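Side-chain contacts in thin, isoform D (Drosophila melanogaster, PDB 6XG7), which probably acts as a zinc-binding ubiquitin-protein transferase and ends in the protein-binding NHL-repeat beta-propeller described here: residues A[134-139]-A[170-175]; A[152-157]-A[163-168]; A[130-133]-A[139-142]. One frame throughout, in Å; residues are numbered along the deposited sequence. Where two conformers were deposited one is given.

How the interactions relate
All three contacts gather around the crossing from one propeller blade to the next. Leaving strand 125-129, the chain enters a loop that interaction 3 pinches shut by bridging 130-133 to 139-142. The turn at its far end, 134-139, is one side of interaction 1 and shares Phe139 with interaction 3. The chain then starts a new blade, where interaction 2 closes the hairpin of 152-157 and 163-168. Interaction 1 finally brings 170-175 back onto the loop, enclosing that hairpin along the sequence. Gln164 and Asp157 of the hairpin also bond to the loop backbone, through Gly137, Lys138 and Asn140, so loop, hairpin and outer strand are tied together.

Interaction 1: residues A[134-139]-A[170-175]; sequences TADGKF and GSFVGK
Asp136 lies over the ring of Phe172 and hands its carboxylate on to Lys175. Its CB sits almost centrally above the ring, 3.7 Å from the Phe172 centroid in a CH-pi contact, and the carboxylate continues outward over the far rim with its plane only 14° from that of the ring, OD2 of Asp136 being 3.5 Å from CE2 of Phe172. OD1 of Asp136 takes NZ of Lys175 at 2.8 Å in a salt bridge, met on the syn side though somewhat out of the carboxylate plane. The lysine chain is straight as far as CE and bends at its last torsion (chi4 -72°), which turns NZ toward the acid. Across the opposite face of the Phe172 ring lies the backbone N of Gly174, 3.6 Å above the plane, so the ring is held between the aspartate and its own strand, where Val173 and Gly174 form a classic bulge opposite Val165. A type II turn from Ala135 to Lys138 presents Asp136, and OE1 of Gln164 accepts a hydrogen bond from the turn amide of Gly137. Exchanging Phe172 for an alanine would probably remove the platform beneath Asp136, leaving its carboxylate freer to swing and its grip on Lys175 less steady. The contact thus clips the inter-blade loop to the outer strand 172-179 by a surface salt bridge whose carboxylate is likely to be shielded from water on the face against the ring.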
loop_
_atom_site.group_PDB
_atom_site.type_symbol
_atom_site.label_atom_id
_atom_site.label_comp_id
_atom_site.label_asym_id
_atom_site.label_seq_id
_atom_site.Cartn_x
_atom_site.Cartn_y
_atom_site.Cartn_z
ATOM N N THR A 134 -13.296 -18.003 3.152
ATOM C CA THR A 134 -14.264 -16.917 3.140
ATOM C C THR A 134 -14.868 -16.624 4.502
ATOM O O THR A 134 -15.566 -15.614 4.632
ATOM C CB THR A 134 -15.413 -17.207 2.154
ATOM O OG1 THR A 134 -16.011 -18.462 2.490
ATOM C CG2 THR A 134 -14.906 -17.236 0.697
ATOM N N ALA A 135 -14.656 -17.476 5.506
ATOM C CA ALA A 135 -15.126 -17.177 6.854
ATOM C C ALA A 135 -14.478 -15.886 7.363
ATOM O O ALA A 135 -13.463 -15.407 6.834
ATOM C CB ALA A 135 -14.797 -18.344 7.790
ATOM N N ASP A 136 -15.089 -15.304 8.388
ATOM C CA ASP A 136 -14.486 -14.146 9.036
ATOM C C ASP A 136 -13.094 -14.522 9.520
ATOM O O ASP A 136 -12.905 -15.569 10.146
ATOM C CB ASP A 136 -15.317 -13.703 10.235
ATOM C CG ASP A 136 -16.662 -13.155 9.853
ATOM O OD1 ASP A 136 -16.936 -12.942 8.657
ATOM O OD2 ASP A 136 -17.458 -12.926 10.785
ATOM N N GLY A 137 -12.114 -13.675 9.224
ATOM C CA GLY A 137 -10.748 -13.976 9.601
ATOM C C GLY A 137 -9.997 -14.865 8.640
ATOM O O GLY A 137 -8.831 -15.176 8.896
ATOM N N LYS A 138 -10.628 -15.303 7.558
ATOM C CA LYS A 138 -9.962 -16.024 6.490
ATOM C C LYS A 138 -9.918 -15.139 5.254
ATOM O O LYS A 138 -10.745 -14.238 5.090
ATOM C CB LYS A 138 -10.686 -17.330 6.210
ATOM C CG LYS A 138 -10.573 -18.330 7.364
ATOM C CD LYS A 138 -11.024 -19.703 6.968
ATOM C CE LYS A 138 -10.930 -20.644 8.154
ATOM N NZ LYS A 138 -11.349 -22.010 7.765
ATOM N N PHE A 139 -8.939 -15.398 4.391
ATOM C CA PHE A 139 -8.649 -14.541 3.254
ATOM C C PHE A 139 -8.598 -15.328 1.951
ATOM O O PHE A 139 -8.268 -16.518 1.908
ATOM C CB PHE A 139 -7.286 -13.853 3.392
ATOM C CG PHE A 139 -7.104 -13.083 4.670
ATOM C CD1 PHE A 139 -7.691 -11.852 4.819
ATOM C CD2 PHE A 139 -6.342 -13.575 5.702
ATOM C CE1 PHE A 139 -7.526 -11.112 5.985
ATOM C CE2 PHE A 139 -6.169 -12.851 6.865
ATOM C CZ PHE A 139 -6.777 -11.606 7.001
ATOM N N GLY A 170 -4.639 -9.878 15.920
ATOM C CA GLY A 170 -5.301 -10.682 14.924
ATOM C C GLY A 170 -6.731 -11.053 15.253
ATOM O O GLY A 170 -7.369 -11.753 14.461
ATOM N N SER A 171 -7.255 -10.631 16.401
ATOM C CA SER A 171 -8.655 -10.893 16.707
ATOM C C SER A 171 -9.567 -10.181 15.720
ATOM O O SER A 171 -9.409 -8.984 15.479
ATOM C CB SER A 171 -8.981 -10.363 18.097
ATOM O OG SER A 171 -8.231 -11.014 19.082
ATOM N N PHE A 172 -10.559 -10.897 15.189
ATOM C CA PHE A 172 -11.476 -10.310 14.217
ATOM C C PHE A 172 -12.349 -9.244 14.865
ATOM O O PHE A 172 -12.938 -9.461 15.930
ATOM C CB PHE A 172 -12.363 -11.399 13.625
ATOM C CG PHE A 172 -13.347 -10.896 12.592
ATOM C CD1 PHE A 172 -12.939 -10.618 11.284
ATOM C CD2 PHE A 172 -14.683 -10.724 12.917
ATOM C CE1 PHE A 172 -13.840 -10.163 10.333
ATOM C CE2 PHE A 172 -15.585 -10.253 11.960
ATOM C CZ PHE A 172 -15.161 -9.979 10.674
ATOM N N VAL A 173 -12.428 -8.091 14.209
ATOM C CA VAL A 173 -13.266 -6.977 14.637
ATOM C C VAL A 173 -14.491 -6.827 13.742
ATOM O O VAL A 173 -15.612 -6.709 14.238
ATOM C CB VAL A 173 -12.455 -5.663 14.706
ATOM C CG1 VAL A 173 -13.370 -4.467 14.980
ATOM C CG2 VAL A 173 -11.378 -5.789 15.765
ATOM N N GLY A 174 -14.297 -6.795 12.423
ATOM C CA GLY A 174 -15.413 -6.578 11.519
ATOM C C GLY A 174 -14.949 -6.569 10.080
ATOM O O GLY A 174 -13.777 -6.787 9.784
ATOM N N LYS A 175 -15.893 -6.331 9.176
ATOM C CA LYS A 175 -15.586 -6.365 7.754
ATOM C C LYS A 175 -16.624 -5.542 7.015
ATOM O O LYS A 175 -17.712 -5.280 7.534
ATOM C CB LYS A 175 -15.580 -7.802 7.220
ATOM C CG LYS A 175 -16.952 -8.486 7.242
ATOM C CD LYS A 175 -16.858 -9.934 6.744
ATOM C CE LYS A 175 -18.225 -10.610 6.617
ATOM N NZ LYS A 175 -18.792 -10.911 7.947
#

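Interaction 2: residues A[152-157]-A[163-168]; sequences FIYVCD and VQVFQS
Strands 153-157 and 162-166, in register from Ile153 opposite Phe166 to Cys156 opposite Val163, form the antiparallel hairpin at the middle of a four-stranded propeller blade. Ile153 with Phe166 and Val155 with Gln164 are hydrogen-bonded pairs, each joined by two backbone bonds; that from N of Ile153 to O of Phe166 is 2.8 Å long and nearly straight at 168°. At the non-hydrogen-bonded pair between them, Tyr154 and Val165 lie side by side: CG1 of Val165 stands 4.1 Å from the Tyr154 ring centroid in a CH-pi contact over the face, while CG2 of Val165 meets CD2 of Tyr154 at 3.7 Å. The phenol end of Tyr154 is held by Asp148. On the other side of the sheet, CG2 of Val155 reaches CE1 of Phe166 at 3.9 Å on the diagonal between the two bonded pairs. Near the turn, NE2 of Gln164 bonds to OD2 of Asp157 at 3.0 Å, approaching from above the carboxylate plane with a bent angle of 134°. Asp157 directs its carboxylate toward Gln164 because CG is anti to the backbone N (chi1 -177°), and OD2 is also shared with Arg162, in a salt bridge, and with Asn160. The Gln164 amide is gripped at both ends, OE1 receiving N of Gly137 while NE2 also serves O of Lys138. The hairpin is flanked within its blade by strand 142-147, next to 153-157, and by strand 172-179, next to 162-166; Ile192 of strand 185-194 in the following blade packs on Tyr154, Cys156 and Val163, and Phe129 meets Phe166 from the preceding one.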
loop_
_atom_site.group_PDB
_atom_site.type_symbol
_atom_site.label_atom_id
_atom_site.label_comp_id
_atom_site.label_asym_id
_atom_site.label_seq_id
_atom_site.Cartn_x
_atom_site.Cartn_y
_atom_site.Cartn_z
ATOM N N PHE A 152 -5.312 -0.996 15.235
ATOM C CA PHE A 152 -6.128 -1.907 14.448
ATOM C C PHE A 152 -5.500 -2.110 13.070
ATOM O O PHE A 152 -4.905 -1.190 12.486
ATOM C CB PHE A 152 -7.552 -1.385 14.301
ATOM C CG PHE A 152 -8.346 -1.404 15.589
ATOM C CD1 PHE A 152 -9.022 -2.544 16.010
ATOM C CD2 PHE A 152 -8.426 -0.264 16.378
ATOM C CE1 PHE A 152 -9.759 -2.542 17.204
ATOM C CE2 PHE A 152 -9.155 -0.261 17.553
ATOM C CZ PHE A 152 -9.818 -1.401 17.963
ATOM N N ILE A 153 -5.674 -3.321 12.547
ATOM C CA ILE A 153 -5.144 -3.746 11.256
ATOM C C ILE A 153 -6.292 -3.845 10.253
ATOM O O ILE A 153 -7.312 -4.491 10.517
ATOM C CB ILE A 153 -4.411 -5.096 11.389
ATOM C CG1 ILE A 153 -3.225 -4.980 12.334
ATOM C CG2 ILE A 153 -3.959 -5.595 10.030
ATOM C CD1 ILE A 153 -2.617 -6.323 12.719
ATOM N N TYR A 154 -6.115 -3.223 9.093
ATOM C CA TYR A 154 -7.112 -3.210 8.030
ATOM C C TYR A 154 -6.501 -3.882 6.810
ATOM O O TYR A 154 -5.423 -3.475 6.358
ATOM C CB TYR A 154 -7.507 -1.769 7.664
ATOM C CG TYR A 154 -8.092 -0.946 8.794
ATOM C CD1 TYR A 154 -7.290 -0.482 9.833
ATOM C CD2 TYR A 154 -9.441 -0.638 8.828
ATOM C CE1 TYR A 154 -7.806 0.253 10.869
ATOM C CE2 TYR A 154 -9.976 0.094 9.873
ATOM C CZ TYR A 154 -9.149 0.544 10.883
ATOM O OH TYR A 154 -9.702 1.283 11.913
ATOM N N VAL A 155 -7.190 -4.891 6.278
ATOM C CA VAL A 155 -6.672 -5.754 5.224
ATOM C C VAL A 155 -7.597 -5.710 4.016
ATOM O O VAL A 155 -8.808 -5.917 4.142
ATOM C CB VAL A 155 -6.568 -7.217 5.698
ATOM C CG1 VAL A 155 -6.030 -8.114 4.564
ATOM C CG2 VAL A 155 -5.714 -7.326 6.919
ATOM N N CYS A 156 -7.010 -5.425 2.896
ATOM C CA CYS A 156 -7.722 -5.669 1.578
ATOM C C CYS A 156 -7.698 -7.162 1.128
ATOM O O CYS A 156 -6.652 -7.760 0.832
ATOM C CB CYS A 156 -7.058 -4.893 0.451
ATOM S SG CYS A 156 -7.420 -3.168 0.459
ATOM N N ASP A 157 -8.842 -7.787 1.289
ATOM C CA ASP A 157 -8.983 -9.230 1.081
ATOM C C ASP A 157 -9.483 -9.368 -0.350
ATOM O O ASP A 157 -10.686 -9.402 -0.613
ATOM C CB ASP A 157 -9.983 -9.741 2.115
ATOM C CG ASP A 157 -10.183 -11.225 2.066
ATOM O OD1 ASP A 157 -9.506 -11.895 1.263
ATOM O OD2 ASP A 157 -11.030 -11.706 2.854
ATOM N N VAL A 163 -12.856 -5.532 2.858
ATOM C CA VAL A 163 -11.878 -5.137 3.855
ATOM C C VAL A 163 -12.239 -5.857 5.139
ATOM O O VAL A 163 -13.408 -5.879 5.536
ATOM C CB VAL A 163 -11.914 -3.610 4.060
ATOM C CG1 VAL A 163 -11.018 -3.201 5.203
ATOM C CG2 VAL A 163 -11.509 -2.900 2.794
ATOM N N GLN A 164 -11.242 -6.415 5.807
ATOM C CA GLN A 164 -11.422 -6.982 7.132
ATOM C C GLN A 164 -10.566 -6.208 8.125
ATOM O O GLN A 164 -9.467 -5.739 7.805
ATOM C CB GLN A 164 -11.057 -8.460 7.186
ATOM C CG GLN A 164 -11.925 -9.365 6.355
ATOM C CD GLN A 164 -11.706 -10.813 6.711
ATOM O OE1 GLN A 164 -12.079 -11.253 7.797
ATOM N NE2 GLN A 164 -11.053 -11.550 5.825
ATOM N N VAL A 165 -11.089 -6.074 9.339
ATOM C CA VAL A 165 -10.497 -5.275 10.405
ATOM C C VAL A 165 -10.225 -6.185 11.596
ATOM O O VAL A 165 -11.084 -6.987 11.991
ATOM C CB VAL A 165 -11.405 -4.097 10.820
ATOM C CG1 VAL A 165 -10.687 -3.203 11.814
ATOM C CG2 VAL A 165 -11.854 -3.307 9.588
ATOM N N PHE A 166 -9.036 -6.032 12.185
ATOM C CA PHE A 166 -8.545 -6.877 13.261
ATOM C C PHE A 166 -7.932 -6.014 14.350
ATOM O O PHE A 166 -7.414 -4.924 14.091
ATOM C CB PHE A 166 -7.449 -7.841 12.753
ATOM C CG PHE A 166 -7.899 -8.695 11.626
ATOM C CD1 PHE A 166 -7.833 -8.241 10.319
ATOM C CD2 PHE A 166 -8.455 -9.946 11.863
ATOM C CE1 PHE A 166 -8.296 -9.029 9.281
ATOM C CE2 PHE A 166 -8.904 -10.713 10.820
ATOM C CZ PHE A 166 -8.830 -10.250 9.539
ATOM N N GLN A 167 -7.956 -6.531 15.572
ATOM C CA GLN A 167 -7.084 -5.989 16.598
ATOM C C GLN A 167 -5.629 -6.291 16.242
ATOM O O GLN A 167 -5.328 -7.107 15.362
ATOM C CB GLN A 167 -7.398 -6.619 17.956
ATOM C CG GLN A 167 -8.787 -6.323 18.461
ATOM C CD GLN A 167 -9.020 -6.897 19.831
ATOM O OE1 GLN A 167 -8.162 -6.798 20.702
ATOM N NE2 GLN A 167 -10.179 -7.508 20.038
ATOM N N SER A 168 -4.709 -5.643 16.951
ATOM C CA SER A 168 -3.300 -5.821 16.630
ATOM C C SER A 168 -2.826 -7.255 16.860
ATOM O O SER A 168 -1.789 -7.633 16.311
ATOM C CB SER A 168 -2.443 -4.832 17.417
ATOM O OG SER A 168 -2.462 -5.150 18.796
#

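Interaction 3: residues A[130-133]-A[139-142]; sequences GSQG and FNYP
Gln132 and Phe139 are joined by a single backbone bridge, in which N of Phe139 bonds to O of Ser131 at 2.9 Å and N of Gly133 to O of Phe139 at 2.9 Å, drawing the loop together at its neck. CA of Gln132 adds a CA-H...O contact of 3.2 Å to the same O of Phe139, which is thus approached twice. Beyond the bridge, the side chains of Gln132 and Asn140 close the pair: NE2 of Gln132 gives a straight hydrogen bond of 2.8 Å to OD1 of Asn140, on a lone pair in the carbonyl plane and close to the plane of the glutamine amide. The two amides are nonetheless turned 37° against each other. Gln132 leaves the backbone with CG anti to N, and a bend at chi2 (-94°) swings its amide round so that NE2 meets OD1 of Asn140 in the plane of that carbonyl. ND2 of Asn140 turns to OD1 of Asn160, so both ends of that amide have a partner and its flip is fixed. At the other end of the contact, CE2 of Phe139 lies 3.9 Å from CA of Gly130, where any side chain would run into the ring. CB of Pro142 lies over one face of the Phe139 ring, toward its rim. Past the neck along the chain, Asp157 of strand 153-157 takes the backbone N of Asn140, and His114 takes that of Tyr141 while the two rings meet edge-to-face. Phe139 itself is wedged between blades, touching Ile116 of strand 115-119 in one and Val155 of strand 153-157 in the next.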
loop_
_atom_site.group_PDB
_atom_site.type_symbol
_atom_site.label_atom_id
_atom_site.label_comp_id
_atom_site.label_asym_id
_atom_site.label_seq_id
_atom_site.Cartn_x
_atom_site.Cartn_y
_atom_site.Cartn_z
ATOM N N GLY A 130 -4.933 -15.901 10.172
ATOM C CA GLY A 130 -5.628 -16.093 8.922
ATOM C C GLY A 130 -5.198 -17.357 8.197
ATOM O O GLY A 130 -4.118 -17.910 8.418
ATOM N N SER A 131 -6.096 -17.834 7.346
ATOM C CA SER A 131 -5.825 -18.909 6.409
ATOM C C SER A 131 -6.789 -18.725 5.246
ATOM O O SER A 131 -7.643 -17.833 5.262
ATOM C CB SER A 131 -5.972 -20.286 7.067
ATOM O OG SER A 131 -7.287 -20.481 7.557
ATOM N N GLN A 132 -6.650 -19.570 4.234
ATOM C CA GLN A 132 -7.411 -19.391 3.007
ATOM C C GLN A 132 -8.883 -19.739 3.208
ATOM O O GLN A 132 -9.214 -20.794 3.759
ATOM C CB GLN A 132 -6.799 -20.236 1.890
ATOM C CG GLN A 132 -7.408 -19.972 0.537
ATOM C CD GLN A 132 -8.518 -20.935 0.214
ATOM O OE1 GLN A 132 -8.393 -22.128 0.463
ATOM N NE2 GLN A 132 -9.604 -20.429 -0.342
ATOM N N GLY A 133 -9.766 -18.850 2.766
ATOM C CA GLY A 133 -11.189 -19.113 2.825
ATOM C C GLY A 133 -12.001 -17.832 2.853
ATOM O O GLY A 133 -11.497 -16.744 2.576
ATOM N N PHE A 139 -8.939 -15.398 4.391
ATOM C CA PHE A 139 -8.649 -14.541 3.254
ATOM C C PHE A 139 -8.598 -15.328 1.951
ATOM O O PHE A 139 -8.268 -16.518 1.908
ATOM C CB PHE A 139 -7.286 -13.853 3.392
ATOM C CG PHE A 139 -7.104 -13.083 4.670
ATOM C CD1 PHE A 139 -7.691 -11.852 4.819
ATOM C CD2 PHE A 139 -6.342 -13.575 5.702
ATOM C CE1 PHE A 139 -7.526 -11.112 5.985
ATOM C CE2 PHE A 139 -6.169 -12.851 6.865
ATOM C CZ PHE A 139 -6.777 -11.606 7.001
ATOM N N ASN A 140 -8.849 -14.612 0.867
ATOM C CA ASN A 140 -8.477 -15.077 -0.468
ATOM C C ASN A 140 -7.620 -13.977 -1.074
ATOM O O ASN A 140 -8.131 -13.041 -1.691
ATOM C CB ASN A 140 -9.686 -15.404 -1.338
ATOM C CG ASN A 140 -10.221 -16.796 -1.093
ATOM O OD1 ASN A 140 -9.494 -17.778 -1.195
ATOM N ND2 ASN A 140 -11.510 -16.887 -0.798
ATOM N N TYR A 141 -6.312 -14.111 -0.880
ATOM C CA TYR A 141 -5.274 -13.230 -1.404
ATOM C C TYR A 141 -5.302 -11.887 -0.687
ATOM O O TYR A 141 -5.683 -10.861 -1.268
ATOM C CB TYR A 141 -5.364 -13.041 -2.924
ATOM C CG TYR A 141 -5.417 -14.354 -3.648
ATOM C CD1 TYR A 141 -4.265 -15.112 -3.902
ATOM C CD2 TYR A 141 -6.627 -14.868 -4.070
ATOM C CE1 TYR A 141 -4.333 -16.339 -4.554
ATOM C CE2 TYR A 141 -6.709 -16.090 -4.703
ATOM C CZ TYR A 141 -5.572 -16.815 -4.950
ATOM O OH TYR A 141 -5.703 -18.019 -5.588
ATOM N N PRO A 142 -4.900 -11.849 0.579
ATOM C CA PRO A 142 -4.742 -10.551 1.238
ATOM C C PRO A 142 -3.657 -9.763 0.529
ATOM O O PRO A 142 -2.605 -10.298 0.177
ATOM C CB PRO A 142 -4.330 -10.927 2.662
ATOM C CG PRO A 142 -3.589 -12.214 2.504
ATOM C CD PRO A 142 -4.290 -12.939 1.366
#